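PDB 3K7Y: aspartate aminotransferase from Plasmodium falciparum, which probably catalyses the reversible transfer of the amino group of L-aspartate to 2-oxoglutarate, giving oxaloacetate and L-glutamate, with pyridoxal 5'-phosphate as cofactor. Local coordinates for residues E30-S35 with H371-I376; H47-V52 with N250-G255; N129-N134 with L146-F151; A240-Q245 with L261-K266. All blocks are in the same frame, centred on the assembly; numbering follows the deposited sequence.

Contact 1: residues E30-S35 with H371-I376; sequences EKINLS and HHIYII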
# COMPACT_ATOMS: atom_id res chain seq x y z
N GLU A 30 -19.91 14.60 25.46
CA GLU A 30 -20.84 15.39 24.64
C GLU A 30 -20.04 16.22 23.61
O GLU A 30 -20.53 17.20 23.04
CB GLU A 30 -21.81 16.24 25.49
CG GLU A 30 -22.41 17.46 24.77
CD GLU A 30 -23.82 17.80 25.19
OE1 GLU A 30 -24.02 18.20 26.36
OE2 GLU A 30 -24.74 17.68 24.35
N LYS A 31 -18.79 15.82 23.38
CA LYS A 31 -18.03 16.33 22.26
C LYS A 31 -18.69 15.85 20.98
O LYS A 31 -19.20 14.73 20.92
CB LYS A 31 -16.57 15.87 22.33
CG LYS A 31 -15.67 16.74 23.20
CD LYS A 31 -14.20 16.32 23.12
CE LYS A 31 -13.95 14.86 23.54
NZ LYS A 31 -12.53 14.43 23.40
N ILE A 32 -18.72 16.72 19.97
CA ILE A 32 -19.34 16.38 18.69
C ILE A 32 -18.36 16.40 17.51
O ILE A 32 -17.59 17.34 17.31
CB ILE A 32 -20.60 17.23 18.39
CG1 ILE A 32 -21.67 16.97 19.46
CG2 ILE A 32 -21.17 16.91 17.02
CD1 ILE A 32 -22.79 17.99 19.51
N ASN A 33 -18.46 15.33 16.72
CA ASN A 33 -17.55 14.93 15.66
C ASN A 33 -18.10 15.20 14.27
O ASN A 33 -18.79 14.34 13.71
CB ASN A 33 -17.37 13.42 15.79
CG ASN A 33 -18.65 12.70 16.29
OD1 ASN A 33 -19.03 12.83 17.46
ND2 ASN A 33 -19.30 11.95 15.40
N LEU A 34 -17.82 16.37 13.70
CA LEU A 34 -18.39 16.71 12.40
C LEU A 34 -17.36 17.02 11.32
O LEU A 34 -17.62 17.79 10.40
CB LEU A 34 -19.40 17.86 12.52
CG LEU A 34 -20.57 17.78 13.51
CD1 LEU A 34 -21.37 19.07 13.52
CD2 LEU A 34 -21.50 16.60 13.22
N SER A 35 -16.19 16.39 11.41
CA SER A 35 -15.07 16.70 10.52
C SER A 35 -14.54 15.44 9.85
O SER A 35 -14.10 15.47 8.69
CB SER A 35 -13.95 17.33 11.33
OG SER A 35 -13.59 16.46 12.39
N HIS A 371 -17.68 25.69 22.49
CA HIS A 371 -18.66 24.64 22.68
C HIS A 371 -18.01 23.41 22.04
O HIS A 371 -17.08 23.54 21.25
CB HIS A 371 -19.96 25.01 21.98
CG HIS A 371 -20.26 26.47 22.06
ND1 HIS A 371 -20.79 27.06 23.18
CD2 HIS A 371 -20.07 27.47 21.16
CE1 HIS A 371 -20.95 28.35 22.97
NE2 HIS A 371 -20.52 28.63 21.75
N HIS A 372 -18.47 22.22 22.36
CA HIS A 372 -17.60 21.09 22.07
C HIS A 372 -17.94 20.39 20.75
O HIS A 372 -18.05 19.16 20.66
CB HIS A 372 -17.46 20.19 23.31
CG HIS A 372 -17.03 20.96 24.52
ND1 HIS A 372 -17.91 21.38 25.50
CD2 HIS A 372 -15.81 21.45 24.88
CE1 HIS A 372 -17.26 22.07 26.42
NE2 HIS A 372 -15.98 22.12 26.07
N ILE A 373 -18.05 21.22 19.71
CA ILE A 373 -18.38 20.75 18.36
C ILE A 373 -17.29 21.08 17.31
O ILE A 373 -16.90 22.24 17.16
CB ILE A 373 -19.75 21.29 17.88
CG1 ILE A 373 -19.86 21.10 16.36
CG2 ILE A 373 -19.98 22.73 18.32
CD1 ILE A 373 -20.63 22.16 15.62
N TYR A 374 -16.84 20.05 16.59
CA TYR A 374 -15.73 20.21 15.63
C TYR A 374 -16.13 20.02 14.15
O TYR A 374 -16.89 19.12 13.80
CB TYR A 374 -14.51 19.34 16.02
CG TYR A 374 -14.17 19.46 17.48
CD1 TYR A 374 -14.65 18.53 18.40
CD2 TYR A 374 -13.41 20.52 17.96
CE1 TYR A 374 -14.36 18.64 19.76
CE2 TYR A 374 -13.11 20.65 19.33
CZ TYR A 374 -13.59 19.70 20.22
OH TYR A 374 -13.31 19.79 21.57
N ILE A 375 -15.56 20.88 13.32
CA ILE A 375 -16.03 21.18 11.96
C ILE A 375 -14.79 21.61 11.17
O ILE A 375 -13.89 22.20 11.74
CB ILE A 375 -17.06 22.33 12.04
CG1 ILE A 375 -17.21 23.08 10.72
CG2 ILE A 375 -16.62 23.33 13.12
CD1 ILE A 375 -17.51 24.57 10.89
N ILE A 376 -14.74 21.34 9.87
CA ILE A 376 -13.56 21.75 9.09
C ILE A 376 -13.48 23.28 8.87
O ILE A 376 -14.50 23.97 8.79
CB ILE A 376 -13.43 20.96 7.74
CG1 ILE A 376 -13.51 19.45 7.97
CG2 ILE A 376 -12.13 21.31 7.00
CD1 ILE A 376 -14.90 18.83 7.57
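K31 runs its aliphatic chain past two residues of 371-376: CG lies 3.9 Å from CB of H372, and CD reaches the edge of the Y374 ring near its plane. Beyond that the chain turns at chi3 (-58°), and NZ is hydrogen-bonded to the carbonyls of F23 and D26, so a lysine serves here with both its greasy stem and its charged end. I32 pairs with I373 in parallel register. Its N donates to O of H372 at 2.6 Å, nearly along the C=O axis, and its O accepts from N of Y374 at 2.9 Å. Both isoleucines project to one face, a place suited to branched apolar residues, and N390 and Y393 of helix 390-403 cover I32. N33 turns to the other face, as Y374 does, beside F23. L34 adds a weak bond from its N to O of Y374 and sets CD1 3.8 Å from CG1 of I373. At S35 the small side chain brings CB 4.0 Å from CG1 of I376, while its carbonyl accepts a bond from R380. The result is a short two-stranded parallel sheet joining early and late parts of the chain, as in the small domain of class I aminotransferases.

Contact 2: residues H47-V52 with N250-G255; sequences HIFDSV and NMSLYG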
# COMPACT_ATOMS: atom_id res chain seq x y z
N HIS A 47 -19.70 3.05 11.17
CA HIS A 47 -20.65 2.17 10.50
C HIS A 47 -20.02 0.89 9.96
O HIS A 47 -18.81 0.85 9.67
CB HIS A 47 -21.33 2.91 9.35
CG HIS A 47 -22.33 2.07 8.61
ND1 HIS A 47 -22.19 1.76 7.27
CD2 HIS A 47 -23.46 1.45 9.03
CE1 HIS A 47 -23.21 1.01 6.89
NE2 HIS A 47 -23.99 0.80 7.94
N ILE A 48 -20.84 -0.15 9.82
CA ILE A 48 -20.48 -1.35 9.07
C ILE A 48 -21.69 -2.20 8.67
O ILE A 48 -22.57 -2.44 9.48
CB ILE A 48 -19.37 -2.21 9.79
CG1 ILE A 48 -18.73 -3.21 8.80
CG2 ILE A 48 -19.90 -2.86 11.09
CD1 ILE A 48 -17.23 -3.14 8.73
N PHE A 49 -21.70 -2.66 7.42
CA PHE A 49 -22.76 -3.53 6.89
C PHE A 49 -22.77 -4.93 7.52
O PHE A 49 -21.89 -5.28 8.30
CB PHE A 49 -22.59 -3.66 5.38
CG PHE A 49 -22.81 -2.39 4.63
CD1 PHE A 49 -24.07 -2.05 4.16
CD2 PHE A 49 -21.76 -1.52 4.41
CE1 PHE A 49 -24.27 -0.86 3.47
CE2 PHE A 49 -21.94 -0.33 3.72
CZ PHE A 49 -23.19 0.00 3.25
N ASP A 50 -23.79 -5.72 7.19
CA ASP A 50 -23.83 -7.13 7.56
C ASP A 50 -23.31 -7.97 6.40
O ASP A 50 -22.62 -8.96 6.61
CB ASP A 50 -25.25 -7.57 7.94
CG ASP A 50 -25.58 -7.29 9.40
OD1 ASP A 50 -25.37 -6.15 9.87
OD2 ASP A 50 -26.07 -8.22 10.08
N SER A 51 -23.66 -7.56 5.18
CA SER A 51 -23.09 -8.15 3.96
C SER A 51 -21.58 -8.24 4.06
O SER A 51 -20.99 -9.26 3.71
CB SER A 51 -23.47 -7.31 2.74
OG SER A 51 -24.87 -7.28 2.55
N VAL A 52 -20.96 -7.17 4.54
CA VAL A 52 -19.52 -7.09 4.69
C VAL A 52 -19.00 -8.01 5.79
O VAL A 52 -18.01 -8.71 5.58
CB VAL A 52 -19.04 -5.64 4.91
CG1 VAL A 52 -17.68 -5.61 5.56
CG2 VAL A 52 -19.03 -4.90 3.57
N ASN A 250 -18.51 3.18 0.39
CA ASN A 250 -19.38 2.19 -0.25
C ASN A 250 -19.67 0.94 0.56
O ASN A 250 -20.84 0.60 0.84
CB ASN A 250 -18.72 1.72 -1.54
CG ASN A 250 -19.00 2.64 -2.68
OD1 ASN A 250 -20.08 3.23 -2.78
ND2 ASN A 250 -18.01 2.79 -3.57
N MET A 251 -18.60 0.21 0.88
CA MET A 251 -18.67 -1.03 1.63
C MET A 251 -18.35 -0.81 3.10
O MET A 251 -18.19 -1.78 3.84
CB MET A 251 -17.63 -1.99 1.09
CG MET A 251 -18.13 -2.93 0.09
SD MET A 251 -17.66 -2.35 -1.51
CE MET A 251 -18.24 -3.72 -2.52
N SER A 252 -18.23 0.45 3.52
CA SER A 252 -17.76 0.79 4.86
C SER A 252 -16.39 0.17 5.18
O SER A 252 -16.09 -0.07 6.36
CB SER A 252 -18.77 0.36 5.91
OG SER A 252 -18.52 -0.99 6.29
N LEU A 253 -15.60 -0.12 4.15
CA LEU A 253 -14.25 -0.71 4.28
C LEU A 253 -13.20 0.37 4.45
O LEU A 253 -12.42 0.65 3.52
CB LEU A 253 -13.88 -1.50 3.03
CG LEU A 253 -14.62 -2.76 2.60
CD1 LEU A 253 -14.06 -3.22 1.26
CD2 LEU A 253 -14.51 -3.84 3.65
N TYR A 254 -13.13 0.98 5.62
CA TYR A 254 -12.24 2.10 5.77
C TYR A 254 -10.77 1.65 5.82
O TYR A 254 -10.02 1.85 4.85
CB TYR A 254 -12.66 2.95 6.96
CG TYR A 254 -14.04 3.57 6.77
CD1 TYR A 254 -14.19 4.80 6.11
CD2 TYR A 254 -15.19 2.94 7.22
CE1 TYR A 254 -15.44 5.37 5.93
CE2 TYR A 254 -16.44 3.50 7.04
CZ TYR A 254 -16.56 4.72 6.40
OH TYR A 254 -17.82 5.27 6.22
N GLY A 255 -10.40 1.00 6.91
CA GLY A 255 -9.01 0.57 7.10
C GLY A 255 -8.52 -0.52 6.17
O GLY A 255 -7.32 -0.76 6.09
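F49 and S252 lie at the tight heart of this contact, where a phenyl ring turns its edge to O of M251 and OG of S252. O of M251 is 3.6 Å from CD2 of F49, and O of N250 approaches the CE2 and CZ end obliquely. W310 of helix 304-335 also meets F49 edge-to-face and takes the carbonyl of N250 as acceptor for its indole N-H. The V52 side, equally buried, is mostly aliphatic: CG2 of V52 lies 3.2 Å from O of M251 and also touches its CB, and CG1 of V52 meets CD2 of L253 at 4.1 Å.

The looser side is that of H47 and I48, both partly exposed. With CG anti to the backbone N (chi1 180°), H47 carries its imidazole back toward F49, and its CE1 stands 3.6 Å above the plane of that ring, over the centre. A serine fits position 252 because it is small: CB of S252 lies 3.8 Å from O of H47. OG of S252 donates to O of M251 at 2.6 Å. CG1 of I48 touches OG of S252 at 3.4 Å. K64 of the second subunit packs on I48.

No hydrogen bond joins the two segments. They meet by van der Waals contact, with O of M251 at the F49 ring edge, where the slightly positive C-H rim may make the approach mildly favourable. Several polar atoms of the loop are satisfied outside the contact: O of N250 by W310, O of L253 by S248, the Y254 hydroxyl by C39. Segment 250-255 directly follows K249, which binds the cofactor, so this chemistry lies beside the site.

Contact 3: residues N129-N134 with L146-F151; sequences NPPYIN and LKYINF. With PLP (pyridoxal-5'-phosphate), chain B.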
# COMPACT_ATOMS: atom_id res chain seq x y z
N ASN A 129 -12.46 24.02 -8.87
CA ASN A 129 -12.41 24.77 -7.62
C ASN A 129 -13.72 24.75 -6.87
O ASN A 129 -14.76 24.97 -7.46
CB ASN A 129 -11.98 26.21 -7.86
CG ASN A 129 -12.06 27.03 -6.59
OD1 ASN A 129 -13.14 27.44 -6.19
ND2 ASN A 129 -10.92 27.25 -5.95
N PRO A 130 -13.68 24.49 -5.54
CA PRO A 130 -12.52 24.16 -4.74
C PRO A 130 -12.30 22.64 -4.82
O PRO A 130 -13.24 21.90 -5.14
CB PRO A 130 -12.93 24.58 -3.34
CG PRO A 130 -14.41 24.33 -3.30
CD PRO A 130 -14.92 24.43 -4.73
N PRO A 131 -11.06 22.18 -4.56
CA PRO A 131 -10.68 20.80 -4.84
C PRO A 131 -10.59 19.96 -3.59
O PRO A 131 -10.34 20.49 -2.52
CB PRO A 131 -9.28 20.95 -5.41
CG PRO A 131 -8.76 22.30 -4.80
CD PRO A 131 -9.91 22.99 -4.13
N TYR A 132 -10.77 18.64 -3.72
CA TYR A 132 -10.47 17.76 -2.61
C TYR A 132 -9.03 18.04 -2.18
O TYR A 132 -8.11 17.91 -2.99
CB TYR A 132 -10.63 16.32 -3.06
CG TYR A 132 -10.16 15.30 -2.06
CD1 TYR A 132 -9.38 14.24 -2.45
CD2 TYR A 132 -10.48 15.42 -0.71
CE1 TYR A 132 -8.93 13.31 -1.54
CE2 TYR A 132 -10.04 14.50 0.21
CZ TYR A 132 -9.27 13.45 -0.22
OH TYR A 132 -8.81 12.51 0.67
N ILE A 133 -8.84 18.45 -0.92
CA ILE A 133 -7.51 18.84 -0.40
C ILE A 133 -6.37 17.95 -0.82
O ILE A 133 -5.42 18.44 -1.42
CB ILE A 133 -7.44 18.94 1.14
CG1 ILE A 133 -8.62 18.17 1.78
CG2 ILE A 133 -7.36 20.42 1.54
CD1 ILE A 133 -8.50 17.89 3.29
N ASN A 134 -6.45 16.65 -0.52
CA ASN A 134 -5.31 15.78 -0.85
C ASN A 134 -4.92 15.85 -2.33
O ASN A 134 -3.73 15.95 -2.64
CB ASN A 134 -5.47 14.35 -0.34
CG ASN A 134 -4.22 13.86 0.43
OD1 ASN A 134 -4.30 12.97 1.30
ND2 ASN A 134 -3.08 14.46 0.13
N LEU A 146 -0.33 22.89 -11.04
CA LEU A 146 -1.72 22.70 -10.66
C LEU A 146 -2.50 23.94 -11.02
O LEU A 146 -2.18 25.04 -10.54
CB LEU A 146 -1.89 22.39 -9.16
CG LEU A 146 -3.35 22.14 -8.76
CD1 LEU A 146 -3.85 20.82 -9.34
CD2 LEU A 146 -3.58 22.16 -7.25
N LYS A 147 -3.52 23.76 -11.87
CA LYS A 147 -4.39 24.86 -12.25
C LYS A 147 -5.83 24.58 -11.90
O LYS A 147 -6.25 23.41 -11.87
CB LYS A 147 -4.21 25.20 -13.72
CG LYS A 147 -2.85 25.79 -14.01
CD LYS A 147 -2.57 25.90 -15.49
CE LYS A 147 -1.32 26.71 -15.68
NZ LYS A 147 -1.39 27.94 -14.84
N TYR A 148 -6.59 25.65 -11.63
CA TYR A 148 -7.96 25.55 -11.13
C TYR A 148 -8.98 25.99 -12.14
O TYR A 148 -8.82 27.05 -12.73
CB TYR A 148 -8.15 26.38 -9.86
CG TYR A 148 -7.27 25.96 -8.71
CD1 TYR A 148 -7.80 25.32 -7.58
CD2 TYR A 148 -5.89 26.20 -8.74
CE1 TYR A 148 -6.98 24.93 -6.52
CE2 TYR A 148 -5.07 25.82 -7.70
CZ TYR A 148 -5.61 25.19 -6.59
OH TYR A 148 -4.76 24.83 -5.57
N ILE A 149 -10.03 25.19 -12.31
CA ILE A 149 -11.20 25.52 -13.12
C ILE A 149 -12.34 26.02 -12.21
O ILE A 149 -12.58 25.43 -11.15
CB ILE A 149 -11.70 24.27 -13.91
CG1 ILE A 149 -10.75 23.93 -15.04
CG2 ILE A 149 -13.09 24.48 -14.50
CD1 ILE A 149 -11.18 22.68 -15.83
N ASN A 150 -13.03 27.10 -12.63
CA ASN A 150 -14.24 27.60 -11.96
C ASN A 150 -15.21 26.48 -11.75
O ASN A 150 -15.36 25.62 -12.61
CB ASN A 150 -14.98 28.61 -12.84
CG ASN A 150 -14.25 29.91 -12.98
OD1 ASN A 150 -14.21 30.71 -12.05
ND2 ASN A 150 -13.72 30.16 -14.17
N PHE A 151 -15.92 26.48 -10.63
CA PHE A 151 -16.91 25.44 -10.42
C PHE A 151 -18.04 25.86 -9.50
O PHE A 151 -19.06 26.36 -9.95
CB PHE A 151 -16.22 24.18 -9.90
CG PHE A 151 -17.08 22.96 -9.96
CD1 PHE A 151 -17.33 22.35 -11.18
CD2 PHE A 151 -17.62 22.41 -8.81
CE1 PHE A 151 -18.12 21.22 -11.26
CE2 PHE A 151 -18.42 21.28 -8.87
CZ PHE A 151 -18.68 20.68 -10.10
N1 PLP B . -11.28 10.97 -3.40
C2 PLP B . -12.21 11.64 -2.65
C2A PLP B . -12.99 12.72 -3.29
C3 PLP B . -12.40 11.29 -1.32
O3 PLP B . -13.34 11.95 -0.56
C4 PLP B . -11.64 10.27 -0.75
C4A PLP B . -11.98 9.84 0.64
O4A PLP B . -12.78 8.90 0.81
C5 PLP B . -10.69 9.57 -1.52
C6 PLP B . -10.52 9.94 -2.85
C5A PLP B . -9.79 8.44 -0.99
O4P PLP B . -10.43 7.39 -0.29
P PLP B . -9.56 6.25 0.46
O1P PLP B . -10.32 4.95 0.53
O2P PLP B . -9.33 6.66 1.89
O3P PLP B . -8.28 6.06 -0.33
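The beta-alpha-beta unit of strand 124-128, helix 133-140 and strand 145-153 is tied together here by N129 and I149, at the point where the chain leaves the sheet for the cofactor pocket. N of N129 donates to O of I149 at 2.7 Å, with an N-H...O angle of 157°, continuing the parallel pairing of the two strands; a backbone bond with F152 carries it further. O of N129 lies against CB of F151, whose ring goes on to meet F164 edge-to-face.

The remaining contacts are van der Waals. With CG anti to the backbone N (chi1 174°), the amide of N129 extends toward Y148, where ND2 comes 4.0 Å from CD1 of Y148, amide and ring planes being 60° apart. CG of P131 touches CE1 of Y148 at 3.6 Å, at the ring edge. The peptide before P130 is cis, one reason why proline suits that place, and two successive rigid rings give the turn little freedom; O of P130 accepts a bond from the Y184 hydroxyl.

The turn delivers Y132, N-cap of helix 133-140, to pyridoxal phosphate. One face of its ring lies over the pyridine, CE1 3.8 Å from N1 of the cofactor, while N of N134 sits 4.0 Å above the opposite face, over the centre. N134 in turn accepts a bond from R283 of the second subunit.

Y132 thus meets the cofactor by ring contact, probably mainly by dispersion, whereas N185, R257 and other residues supply directional bonds; the N129-I149 bond and the rigid prolines restrict the backbone that leads to Y132.

Contact 4: residues A240-Q245 with L261-K266; sequences AFSVCQ and LHIVCK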
# COMPACT_ATOMS: atom_id res chain seq x y z
N ALA A 240 -12.25 7.97 -24.27
CA ALA A 240 -11.33 7.33 -23.33
C ALA A 240 -11.09 8.18 -22.07
O ALA A 240 -11.14 9.42 -22.12
CB ALA A 240 -10.02 7.01 -24.02
N PHE A 241 -10.84 7.53 -20.93
CA PHE A 241 -10.68 8.25 -19.66
C PHE A 241 -10.14 7.33 -18.57
O PHE A 241 -9.72 6.21 -18.85
CB PHE A 241 -12.03 8.85 -19.24
CG PHE A 241 -13.16 7.86 -19.24
CD1 PHE A 241 -14.10 7.87 -20.25
CD2 PHE A 241 -13.28 6.91 -18.23
CE1 PHE A 241 -15.14 6.96 -20.25
CE2 PHE A 241 -14.30 6.00 -18.22
CZ PHE A 241 -15.23 6.02 -19.23
N SER A 242 -10.17 7.79 -17.32
CA SER A 242 -9.69 6.99 -16.21
C SER A 242 -10.59 7.10 -15.00
O SER A 242 -11.27 8.12 -14.81
CB SER A 242 -8.29 7.42 -15.81
OG SER A 242 -7.37 6.85 -16.69
N VAL A 243 -10.59 6.06 -14.18
CA VAL A 243 -11.42 6.06 -12.99
C VAL A 243 -10.63 5.60 -11.75
O VAL A 243 -10.04 4.51 -11.75
CB VAL A 243 -12.70 5.19 -13.17
CG1 VAL A 243 -13.70 5.48 -12.06
CG2 VAL A 243 -13.34 5.42 -14.53
N CYS A 244 -10.62 6.44 -10.72
CA CYS A 244 -10.14 6.05 -9.41
C CYS A 244 -11.35 5.78 -8.56
O CYS A 244 -12.21 6.64 -8.41
CB CYS A 244 -9.29 7.15 -8.80
SG CYS A 244 -7.86 7.58 -9.82
N GLN A 245 -11.41 4.58 -7.99
CA GLN A 245 -12.60 4.11 -7.29
C GLN A 245 -12.24 3.63 -5.90
O GLN A 245 -11.35 2.80 -5.74
CB GLN A 245 -13.23 3.00 -8.13
CG GLN A 245 -14.02 1.92 -7.42
CD GLN A 245 -14.87 1.11 -8.42
OE1 GLN A 245 -15.75 0.34 -8.04
NE2 GLN A 245 -14.62 1.33 -9.69
N LEU A 261 -8.28 1.16 -9.97
CA LEU A 261 -7.92 2.13 -11.01
C LEU A 261 -8.36 1.60 -12.38
O LEU A 261 -7.90 0.54 -12.80
CB LEU A 261 -6.40 2.31 -11.05
CG LEU A 261 -5.67 3.62 -11.44
CD1 LEU A 261 -4.29 3.36 -12.07
CD2 LEU A 261 -6.50 4.55 -12.33
N HIS A 262 -9.23 2.33 -13.08
CA HIS A 262 -9.65 1.91 -14.41
C HIS A 262 -9.14 2.85 -15.49
O HIS A 262 -9.34 4.06 -15.41
CB HIS A 262 -11.17 1.81 -14.49
CG HIS A 262 -11.77 0.99 -13.40
ND1 HIS A 262 -11.76 -0.39 -13.42
CD2 HIS A 262 -12.36 1.34 -12.24
CE1 HIS A 262 -12.34 -0.85 -12.32
NE2 HIS A 262 -12.71 0.19 -11.59
N ILE A 263 -8.45 2.29 -16.48
CA ILE A 263 -7.99 3.06 -17.64
C ILE A 263 -8.56 2.46 -18.91
O ILE A 263 -8.42 1.26 -19.17
CB ILE A 263 -6.44 3.14 -17.73
CG1 ILE A 263 -5.87 3.85 -16.50
CG2 ILE A 263 -6.02 3.87 -19.02
CD1 ILE A 263 -4.40 3.78 -16.39
N VAL A 264 -9.20 3.31 -19.71
CA VAL A 264 -9.89 2.88 -20.92
C VAL A 264 -8.91 2.94 -22.09
O VAL A 264 -8.30 3.99 -22.35
CB VAL A 264 -11.18 3.73 -21.18
CG1 VAL A 264 -11.68 3.56 -22.60
CG2 VAL A 264 -12.28 3.36 -20.19
N CYS A 265 -8.75 1.82 -22.79
CA CYS A 265 -7.74 1.68 -23.85
C CYS A 265 -8.32 1.47 -25.26
O CYS A 265 -9.36 0.84 -25.43
CB CYS A 265 -6.79 0.52 -23.51
SG CYS A 265 -5.93 0.69 -21.94
N LYS A 266 -7.61 2.00 -26.26
CA LYS A 266 -8.00 1.88 -27.67
C LYS A 266 -8.26 0.43 -28.13
O LYS A 266 -9.34 0.12 -28.66
CB LYS A 266 -6.96 2.56 -28.56
CG LYS A 266 -6.98 4.10 -28.51
CD LYS A 266 -5.63 4.74 -28.92
CE LYS A 266 -4.90 4.03 -30.10
NZ LYS A 266 -5.68 3.93 -31.37
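V243 and H262 form the innermost link, an antiparallel hydrogen-bonded pair with two bonds: N of V243 to O of H262 and N of H262 to O of V243, both 2.7 Å and both in the carbonyl plane. A third bond runs from N of V264 to O of F241 at 3.1 Å. S242 with I263 and C244 with L261 are the non-hydrogen-bonded pairs, and the two strands run at 171° to each other.

Side chains form the next shell. CB of V243 and CB of H262 meet at 3.9 Å on one face. Near the end of that face NE2 of Q245 comes close to NE2 of H262 at the imidazole edge, but the angle is too poor for a hydrogen bond. S242, C244, L261 and I263 point to the other face, where OG of S242 touches CG1 of I263 at 3.4 Å and SG of C244 lies 4.2 Å from CD2 of L261. F241, with CG between its backbone N and carbonyl carbon (chi1 52°), receives CG2 of V264 over its ring face as a CH-pi contact, 4.2 Å from the centroid.

Further out, T81, Q82 and I85 of helix 75-86 cover H262, while I110 and L113 of helix 105-118 pack on C244. F212 meets F241 edge-to-face, and strand 209-214 pairs with the far side of 241-246.

Beta-branched V243, I263 and V264 suit extended strands, and compact S242 and C244 fit the face covered by helices. Backbone bonds set the register, while both faces mix apolar groups with a few polar ones: H262 near Q245 on one, S242 on the other. The cofactor lies about 7 Å from the C244 side chain.

How the contacts relate
Contact 1 closes the longest loop of the four, and the other three are nested inside it. Contact 3 also lies within the loop closed by contact 2 and is complete before contact 4 begins, while the segments of contacts 2 and 4 alternate. Contacts 3 and 4 both reach the same mixed sheet, centres 21 Å apart, whereas contact 1 is a separate two-stranded sheet 38 Å from contact 4, centre to centre. The loop 250-255 of contact 2 connects strands 241-246 and 258-264 of contact 4. Around the cofactor, contact 3 supplies Y132, and contacts 2 and 4 flank S246, S248 and K249; contacts 2, 3 and 4 also meet the second subunit, so sheet, loop and dimer converge on one site.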